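Local coordinates for PduO-type ATP--cob(I)alamin adenosyltransferase (Sulfolobus tokodaii, PDB 1WOZ), which probably transfers the adenosyl group of ATP to cob(I)alamin, as PduO-type corrinoid adenosyltransferases do, at residues S150-L153 and F154-L158; Q58-L61 and F62-G65. All blocks are in the same frame, centred on the assembly; numbering follows the deposited sequence.

How the interactions relate
Both contacts lie within one helix each, two turns or so of backbone, in one subunit of the trimer. Interaction 2 sits on helix 48-69 and interaction 1 on helix 140-163, with centres about 19 Å apart and nearest atoms about 8 Å apart, so they do not touch. The helices themselves do meet: M156 and L153 of interaction 1 pack on the earlier part of helix 48-69, while I64 and E60 of interaction 2 reach I142 and Y145 of helix 140-163. Interaction 2 also faces a second subunit and a bound propylene glycol oligomer, about 4 Å from the F62 side chain; the F154 side chain lies about 9 Å from such an oligomer.

Interaction 1 (S150-L153 and F154-L158); sequences SSLL and FAMAL
F154, A155, M156 and A157 each give their backbone N-H to the carbonyl four residues back, on S150, S151, L152 and L153, in bonds of 2.9 to 3.0 Å between N and O that carry an unbroken alpha helix through the junction. Among the side chains, L152 and M156, one turn apart, make the main apolar contact. M156 is a selenomethionine; its chain is fully extended beyond CG, with CG anti to the carbonyl carbon (chi1 -69°), and it runs back along the helix until CE stands 4.0 Å from L152 CD1. The same CE is equally near L152 CG, so the methyl end rests against the fork of the leucine. Closer to the backbone, M156 CG lies 3.2 Å from L152 O, the carbonyl that also takes the M156 N-H. This is the inward side of helix 140-163 in the helical bundle of the cobalamin adenosyltransferase fold: L152 packs on L85, T89 and Y92 of helix 79-96, and M156 touches Y92 as well as M50, D53 and L54 of helix 48-69. With an alanine in place of L152, the selenomethionine methyl would probably lose the leucine fork on one side, opening a gap toward L85, T89 and Y92. L153 shares L54 with M156 and also packs on R118 of helix 109-134; its CD2 is only loosely near M156 SE, at 4.5 Å. F154 extends its ring away from the preceding turn, CG being anti to the backbone N (chi1 -179°); what touches that turn is CB, 3.4 Å from S151 O, while the side chain packs on the same R118. S150 OG is hydrogen-bonded to N147 O, one turn earlier, and A155 CB lies 3.6 Å from S151 O, with the C-terminal residue W177 packing against this alanine.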
# COMPACT_ATOMS: atom_id res chain seq x y z
N SER A 150 15.86 0.28 2.82
CA SER A 150 15.37 -0.14 1.52
C SER A 150 16.41 -1.01 0.78
O SER A 150 16.04 -1.94 0.06
CB SER A 150 14.94 1.06 0.68
OG SER A 150 16.03 1.90 0.36
N SER A 151 17.71 -0.73 0.96
CA SER A 151 18.72 -1.56 0.30
C SER A 151 18.75 -2.97 0.93
O SER A 151 18.98 -3.96 0.23
CB SER A 151 20.11 -0.92 0.40
OG SER A 151 20.11 0.32 -0.27
N LEU A 152 18.54 -3.04 2.25
CA LEU A 152 18.50 -4.33 2.92
C LEU A 152 17.30 -5.15 2.39
O LEU A 152 17.43 -6.34 2.11
CB LEU A 152 18.36 -4.13 4.45
CG LEU A 152 18.03 -5.40 5.25
CD1 LEU A 152 19.09 -6.47 5.01
CD2 LEU A 152 17.90 -5.05 6.74
N LEU A 153 16.14 -4.50 2.27
CA LEU A 153 14.95 -5.19 1.77
C LEU A 153 15.19 -5.71 0.34
O LEU A 153 14.75 -6.81 -0.01
CB LEU A 153 13.75 -4.24 1.81
CG LEU A 153 13.25 -3.91 3.23
CD1 LEU A 153 12.27 -2.75 3.18
CD2 LEU A 153 12.57 -5.15 3.86
N PHE A 154 15.88 -4.91 -0.47
CA PHE A 154 16.23 -5.27 -1.85
C PHE A 154 17.12 -6.52 -1.82
O PHE A 154 16.85 -7.50 -2.51
CB PHE A 154 16.95 -4.08 -2.50
CG PHE A 154 17.34 -4.31 -3.94
CD1 PHE A 154 18.57 -4.89 -4.26
CD2 PHE A 154 16.49 -3.95 -4.98
CE1 PHE A 154 18.94 -5.11 -5.61
CE2 PHE A 154 16.84 -4.16 -6.33
CZ PHE A 154 18.07 -4.75 -6.64
N ALA A 155 18.16 -6.50 -1.00
CA ALA A 155 19.05 -7.66 -0.92
C ALA A 155 18.32 -8.90 -0.46
O ALA A 155 18.59 -10.01 -0.92
CB ALA A 155 20.25 -7.35 0.01
N MSE A 156 17.36 -8.72 0.46
CA MSE A 156 16.61 -9.86 0.93
C MSE A 156 15.73 -10.42 -0.18
O MSE A 156 15.55 -11.62 -0.26
CB MSE A 156 15.73 -9.49 2.13
CG MSE A 156 16.49 -9.17 3.40
SE MSE A 156 15.10 -8.75 4.74
CE MSE A 156 16.17 -8.81 6.37
N ALA A 157 15.17 -9.55 -1.01
CA ALA A 157 14.31 -10.01 -2.10
C ALA A 157 15.12 -10.84 -3.11
O ALA A 157 14.61 -11.81 -3.68
CB ALA A 157 13.64 -8.80 -2.80
N LEU A 158 16.38 -10.47 -3.33
CA LEU A 158 17.25 -11.23 -4.24
C LEU A 158 17.47 -12.64 -3.68
O LEU A 158 17.42 -13.64 -4.42
CB LEU A 158 18.63 -10.56 -4.38
CG LEU A 158 18.67 -9.12 -4.89
CD1 LEU A 158 20.12 -8.65 -4.93
CD2 LEU A 158 18.01 -9.04 -6.28

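Interaction 2 (Q58-L61 and F62-G65); sequences QVEL and FEIG
F62 lays the edge of its ring beside the carbonyl of Q58, one turn back on helix 48-69, with CD1 3.3 Å from Q58 O. That oxygen lies near the ring plane and also accepts the F62 N-H, so one carbonyl meets both the backbone and the ring of the same residue. Beyond the turn, the ring meets Y171 of the second subunit with planes about 20° apart, and a bound propylene glycol oligomer touches it; L61 belongs to that ligand's pocket too. Q58 also spans the interface, its NE2 hydrogen-bonded to P105 O of the second subunit and to N35 O of its own chain.

On the apolar flank, L61 and I64 run alongside each other in the same direction, with L61 CD2 4.0 Å from I64 CD1. I64 CG1 is anti to the carbonyl carbon (chi1 -73°), which brings it to 3.2 Å from E60 O, the acceptor of the I64 N-H. I64 then packs on I142 and Y145 of helix 140-163.

E60 and E63 stand a turn apart with their carboxylate planes only 7° from parallel. E63 OE2 approaches the aliphatic part of E60, 4.0 Å from CG, whereas the two OE2 atoms stay 5.0 Å apart. Each acid has its own partners: E60 bonds R56 by a salt bridge and Y145 OH by a hydrogen bond, E63 likewise K75 and Y81 OH. Two like charges so near would probably repel, and the flanking arginine and lysine are likely to offset that cost.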
# COMPACT_ATOMS: atom_id res chain seq x y z
N GLN A 58 11.35 -3.78 13.03
CA GLN A 58 10.08 -3.28 13.57
C GLN A 58 10.26 -2.61 14.94
O GLN A 58 9.69 -1.56 15.23
CB GLN A 58 9.08 -4.42 13.72
CG GLN A 58 8.70 -5.10 12.42
CD GLN A 58 7.50 -5.98 12.65
OE1 GLN A 58 7.61 -7.03 13.26
NE2 GLN A 58 6.34 -5.53 12.19
N VAL A 59 11.07 -3.22 15.79
CA VAL A 59 11.32 -2.64 17.10
C VAL A 59 12.00 -1.28 16.89
O VAL A 59 11.62 -0.28 17.51
CB VAL A 59 12.25 -3.55 17.93
CG1 VAL A 59 12.75 -2.81 19.18
CG2 VAL A 59 11.50 -4.85 18.30
N GLU A 60 13.00 -1.24 16.00
CA GLU A 60 13.73 0.00 15.75
C GLU A 60 12.88 1.09 15.11
O GLU A 60 13.15 2.28 15.31
CB GLU A 60 15.03 -0.28 14.96
CG GLU A 60 15.94 -1.23 15.74
CD GLU A 60 17.28 -1.57 15.08
OE1 GLU A 60 17.49 -1.28 13.87
OE2 GLU A 60 18.11 -2.15 15.79
N LEU A 61 11.83 0.70 14.37
CA LEU A 61 10.93 1.72 13.82
C LEU A 61 10.19 2.35 15.00
O LEU A 61 9.86 3.55 14.97
CB LEU A 61 9.92 1.12 12.81
CG LEU A 61 10.57 0.66 11.49
CD1 LEU A 61 9.51 0.21 10.51
CD2 LEU A 61 11.37 1.83 10.87
N PHE A 62 9.89 1.57 16.03
CA PHE A 62 9.23 2.17 17.21
C PHE A 62 10.24 3.09 17.90
O PHE A 62 9.88 4.15 18.40
CB PHE A 62 8.74 1.10 18.20
CG PHE A 62 7.35 0.59 17.89
CD1 PHE A 62 7.16 -0.50 17.05
CD2 PHE A 62 6.23 1.24 18.42
CE1 PHE A 62 5.86 -0.93 16.73
CE2 PHE A 62 4.94 0.81 18.10
CZ PHE A 62 4.77 -0.28 17.25
N GLU A 63 11.51 2.69 17.93
CA GLU A 63 12.51 3.57 18.54
C GLU A 63 12.65 4.87 17.75
O GLU A 63 12.83 5.96 18.33
CB GLU A 63 13.85 2.84 18.65
CG GLU A 63 13.78 1.68 19.63
CD GLU A 63 15.13 1.03 19.90
OE1 GLU A 63 15.28 0.46 21.00
OE2 GLU A 63 16.02 1.06 19.03
N ILE A 64 12.56 4.76 16.43
CA ILE A 64 12.64 5.95 15.57
C ILE A 64 11.45 6.85 15.90
O ILE A 64 11.60 8.08 15.98
CB ILE A 64 12.61 5.55 14.05
CG1 ILE A 64 13.95 4.92 13.68
CG2 ILE A 64 12.21 6.75 13.19
CD1 ILE A 64 14.05 4.45 12.24
N GLY A 65 10.28 6.26 16.08
CA GLY A 65 9.12 7.06 16.42
C GLY A 65 9.29 7.79 17.75
O GLY A 65 8.85 8.93 17.91